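Local coordinates for protein NADH:ubiquinone oxidoreductase, Na translocating, C subunit (Parabacteroides distasonis, PDB 3LWX) that is a subunit of a membrane-bound, multisubunit respiratory complex and carries a domain of the FMN-binding family, at residues G140-M145 and G163-D168. Residues are numbered along the deposited sequence; the frame is centred on the assembly and turned at random.
Sequences GKKIFM and GQDYVD
The carboxylate oxygen OD2 of Asp-165 accepts a hydrogen bond from the backbone N of Lys-142, 2.8 Å away, with an N-H...O angle of 158°. It does so through its anti lone pair, the one turned away from OD1, while the CA of Lys-141 lies 3.3 Å from OD2 of Asp-165. A second, water-mediated link joins the two residues: one ordered water donates to the carbonyl O of Lys-142 and accepts from the backbone N of Asp-165, so both polar groups of the Lys-142 backbone are tied to Asp-165, one directly and one through solvent. The Lys-141 side chain passes obliquely across the Asp-165 side chain, Lys-141 CD 3.9 Å from Asp-165 CG. Lys-141 CE comes to 3.4 Å from the carbonyl O of Tyr-166, whereas Lys-141 NZ stays 6.4 Å from Asp-165 OD2 and donates to the backbone O of Glu-137. Within the FMN-binding domain, this surface contact joins the loop leading into strand 144-145, half of a small antiparallel pair with 148-149, to the segment entering strand 166-168, which runs parallel to strand 153-155. At the other end, selenomethionine Met-145 bends at chi2 (-69°), which puts SE beside the Gly-163 carbonyl O and Gln-164 CA. Met-145 CG lies 3.4 Å from the carbonyl O of Gly-163, an oxygen that also accepts from Lys-150 NZ, and Met-145 SE is 4.2 Å from Gln-164 CA. Gln-164 NE2 hydrogen-bonds to Ser-151 O and to a glycerol that probably comes from the crystallisation liquor.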
ATOM      1  N   GLY A 140      -6.230  -9.893  -6.887  1.00  7.58           N
ATOM      2  CA  GLY A 140      -6.417 -10.433  -8.222  1.00  8.13           C
ATOM      3  C   GLY A 140      -6.569  -9.396  -9.314  1.00  7.88           C
ATOM      4  O   GLY A 140      -6.535  -9.733 -10.486  1.00  9.46           O
ATOM      5  N   LYS A 141      -6.766  -8.131  -8.941  1.00  7.55           N
ATOM      6  CA  LYS A 141      -6.860  -7.063  -9.929  0.80  7.28           C
ATOM      7  C   LYS A 141      -5.451  -6.713 -10.417  1.00  7.23           C
ATOM      8  O   LYS A 141      -4.473  -6.951  -9.715  1.00  8.53           O
ATOM      9  CB  LYS A 141      -7.561  -5.835  -9.339  0.80  7.47           C
ATOM     10  CG  LYS A 141      -8.937  -6.089  -8.735  0.80  9.35           C
ATOM     11  CD  LYS A 141      -9.948  -6.636  -9.729  0.80 11.65           C
ATOM     12  CE  LYS A 141     -11.358  -6.738  -9.091  0.80 11.56           C
ATOM     13  NZ  LYS A 141     -11.497  -7.791  -8.041  0.80 12.84           N
ATOM     14  N   LYS A 142      -5.370  -6.164 -11.622  1.00  6.98           N
ATOM     15  CA  LYS A 142      -4.107  -5.844 -12.260  1.00  7.14           C
ATOM     16  C   LYS A 142      -3.935  -4.343 -12.426  1.00  7.02           C
ATOM     17  O   LYS A 142      -4.869  -3.625 -12.772  1.00  8.25           O
ATOM     18  CB  LYS A 142      -3.981  -6.559 -13.612  1.00  7.93           C
ATOM     19  CG  LYS A 142      -3.749  -8.058 -13.466  1.00  9.09           C
ATOM     20  CD  LYS A 142      -3.641  -8.758 -14.803  1.00 10.91           C
ATOM     21  CE  LYS A 142      -3.232 -10.220 -14.648  1.00 13.57           C
ATOM     22  NZ  LYS A 142      -3.123 -10.917 -15.955  1.00 16.39           N
ATOM     23  N   ILE A 143      -2.704  -3.887 -12.211  1.00  6.90           N
ATOM     24  CA  ILE A 143      -2.305  -2.487 -12.332  0.50  7.64           C
ATOM     25  C   ILE A 143      -2.092  -2.057 -13.780  1.00  6.59           C
ATOM     26  O   ILE A 143      -2.291  -0.888 -14.138  1.00  7.56           O
ATOM     27  CB  ILE A 143      -0.998  -2.252 -11.514  0.50  8.08           C
ATOM     28  CG1 ILE A 143      -1.299  -2.407 -10.023  0.50  8.89           C
ATOM     29  CG2 ILE A 143      -0.386  -0.883 -11.803  0.50  7.69           C
ATOM     30  CD1 ILE A 143      -0.067  -2.465  -9.123  0.50  8.71           C
ATOM     31  N   PHE A 144      -1.637  -3.000 -14.600  1.00  7.12           N
ATOM     32  CA  PHE A 144      -1.343  -2.782 -15.997  1.00  7.50           C
ATOM     33  C   PHE A 144      -2.300  -3.595 -16.855  1.00  7.95           C
ATOM     34  O   PHE A 144      -2.565  -4.766 -16.557  1.00  9.54           O
ATOM     35  CB  PHE A 144       0.086  -3.230 -16.345  1.00  7.59           C
ATOM     36  CG  PHE A 144       1.169  -2.455 -15.656  1.00  8.37           C
ATOM     37  CD1 PHE A 144       1.577  -2.796 -14.378  1.00  9.28           C
ATOM     38  CD2 PHE A 144       1.823  -1.409 -16.298  1.00  9.15           C
ATOM     39  CE1 PHE A 144       2.597  -2.096 -13.743  1.00 10.56           C
ATOM     40  CE2 PHE A 144       2.850  -0.710 -15.671  1.00 10.67           C
ATOM     41  CZ  PHE A 144       3.232  -1.051 -14.386  1.00 11.38           C
HETATM   42  N   MSE A 145      -2.800  -2.979 -17.923  1.00  8.09           N
HETATM   43  CA  MSE A 145      -3.682  -3.597 -18.896  0.67  8.58           C
HETATM   44  C   MSE A 145      -2.879  -3.802 -20.156  1.00 10.14           C
HETATM   45  O   MSE A 145      -2.568  -2.829 -20.838  1.00 11.47           O
HETATM   46  CB  MSE A 145      -4.848  -2.682 -19.204  0.67  9.35           C
HETATM   47  CG  MSE A 145      -5.850  -2.558 -18.096  0.67 11.12           C
HETATM   48 SE   MSE A 145      -6.868  -4.175 -17.777  0.50 13.96          SE
HETATM   49  CE  MSE A 145      -5.696  -5.014 -16.450  0.67 20.75           C
ATOM     50  N   GLY A 163     -12.190  -1.992 -19.751  1.00  8.63           N
ATOM     51  CA  GLY A 163     -10.791  -1.745 -20.121  1.00  9.06           C
ATOM     52  C   GLY A 163      -9.847  -1.428 -18.976  1.00  8.75           C
ATOM     53  O   GLY A 163      -8.680  -1.132 -19.215  1.00 10.43           O
ATOM     54  N   GLN A 164     -10.342  -1.461 -17.749  1.00  7.55           N
ATOM     55  CA  GLN A 164      -9.560  -1.194 -16.561  1.00  7.39           C
ATOM     56  C   GLN A 164     -10.158  -2.005 -15.425  1.00  7.14           C
ATOM     57  O   GLN A 164     -11.380  -2.120 -15.348  1.00  8.42           O
ATOM     58  CB  GLN A 164      -9.640   0.297 -16.220  1.00  7.63           C
ATOM     59  CG  GLN A 164      -8.832   0.703 -14.999  1.00  8.26           C
ATOM     60  CD  GLN A 164      -9.027   2.133 -14.550  1.00  8.18           C
ATOM     61  OE1 GLN A 164      -9.964   2.811 -14.973  1.00 10.14           O
ATOM     62  NE2 GLN A 164      -8.168   2.581 -13.657  1.00  8.29           N
ATOM     63  N   ASP A 165      -9.335  -2.584 -14.551  1.00  6.89           N
ATOM     64  CA  ASP A 165      -9.874  -3.273 -13.379  0.50  7.05           C
ATOM     65  C   ASP A 165     -10.430  -2.247 -12.398  1.00  6.95           C
ATOM     66  O   ASP A 165      -9.980  -1.100 -12.354  1.00  7.22           O
ATOM     67  CB  ASP A 165      -8.828  -4.168 -12.703  0.50  7.11           C
ATOM     68  CG  ASP A 165      -8.806  -5.586 -13.265  0.50  7.28           C
ATOM     69  OD1 ASP A 165      -9.788  -5.991 -13.913  0.50 10.41           O
ATOM     70  OD2 ASP A 165      -7.822  -6.308 -13.013  0.50  6.87           O
ATOM     71  N   TYR A 166     -11.412  -2.670 -11.614  1.00  7.39           N
ATOM     72  CA  TYR A 166     -12.085  -1.765 -10.707  1.00  7.70           C
ATOM     73  C   TYR A 166     -12.648  -2.522  -9.521  1.00  7.84           C
ATOM     74  O   TYR A 166     -12.838  -3.742  -9.560  1.00  8.49           O
ATOM     75  CB  TYR A 166     -13.223  -1.042 -11.465  1.00  8.86           C
ATOM     76  CG  TYR A 166     -14.317  -1.971 -11.943  1.00 10.30           C
ATOM     77  CD1 TYR A 166     -15.401  -2.288 -11.124  1.00 14.10           C
ATOM     78  CD2 TYR A 166     -14.249  -2.560 -13.194  1.00 11.82           C
ATOM     79  CE1 TYR A 166     -16.384  -3.164 -11.538  1.00 17.27           C
ATOM     80  CE2 TYR A 166     -15.227  -3.434 -13.620  1.00 15.53           C
ATOM     81  CZ  TYR A 166     -16.286  -3.735 -12.782  1.00 17.05           C
ATOM     82  OH  TYR A 166     -17.264  -4.597 -13.201  1.00 23.73           O
ATOM     83  N   VAL A 167     -12.899  -1.767  -8.451  1.00  8.02           N
ATOM     84  CA  VAL A 167     -13.560  -2.276  -7.263  1.00  8.51           C
ATOM     85  C   VAL A 167     -14.636  -1.288  -6.872  1.00  8.66           C
ATOM     86  O   VAL A 167     -14.595  -0.113  -7.237  1.00  8.71           O
ATOM     87  CB  VAL A 167     -12.586  -2.440  -6.074  1.00  8.98           C
ATOM     88  CG1 VAL A 167     -11.443  -3.390  -6.431  1.00 10.53           C
ATOM     89  CG2 VAL A 167     -12.063  -1.081  -5.599  1.00 10.73           C
ATOM     90  N   ASP A 168     -15.587  -1.747  -6.071  1.00  9.42           N
ATOM     91  CA  ASP A 168     -16.599  -0.855  -5.526  1.00 10.03           C
ATOM     92  C   ASP A 168     -16.052   0.069  -4.448  1.00  9.36           C
ATOM     93  O   ASP A 168     -15.276  -0.336  -3.572  1.00 10.64           O
ATOM     94  CB  ASP A 168     -17.717  -1.635  -4.851  1.00 12.33           C
ATOM     95  CG  ASP A 168     -18.680  -2.275  -5.817  1.00 16.03           C
ATOM     96  OD1 ASP A 168     -18.656  -1.982  -7.021  1.00 19.80           O
ATOM     97  OD2 ASP A 168     -19.520  -3.065  -5.335  1.00 25.59           O
TER
HETATM   98  O   HOH W   1      -6.503  -1.874 -14.282  1.00  7.84           O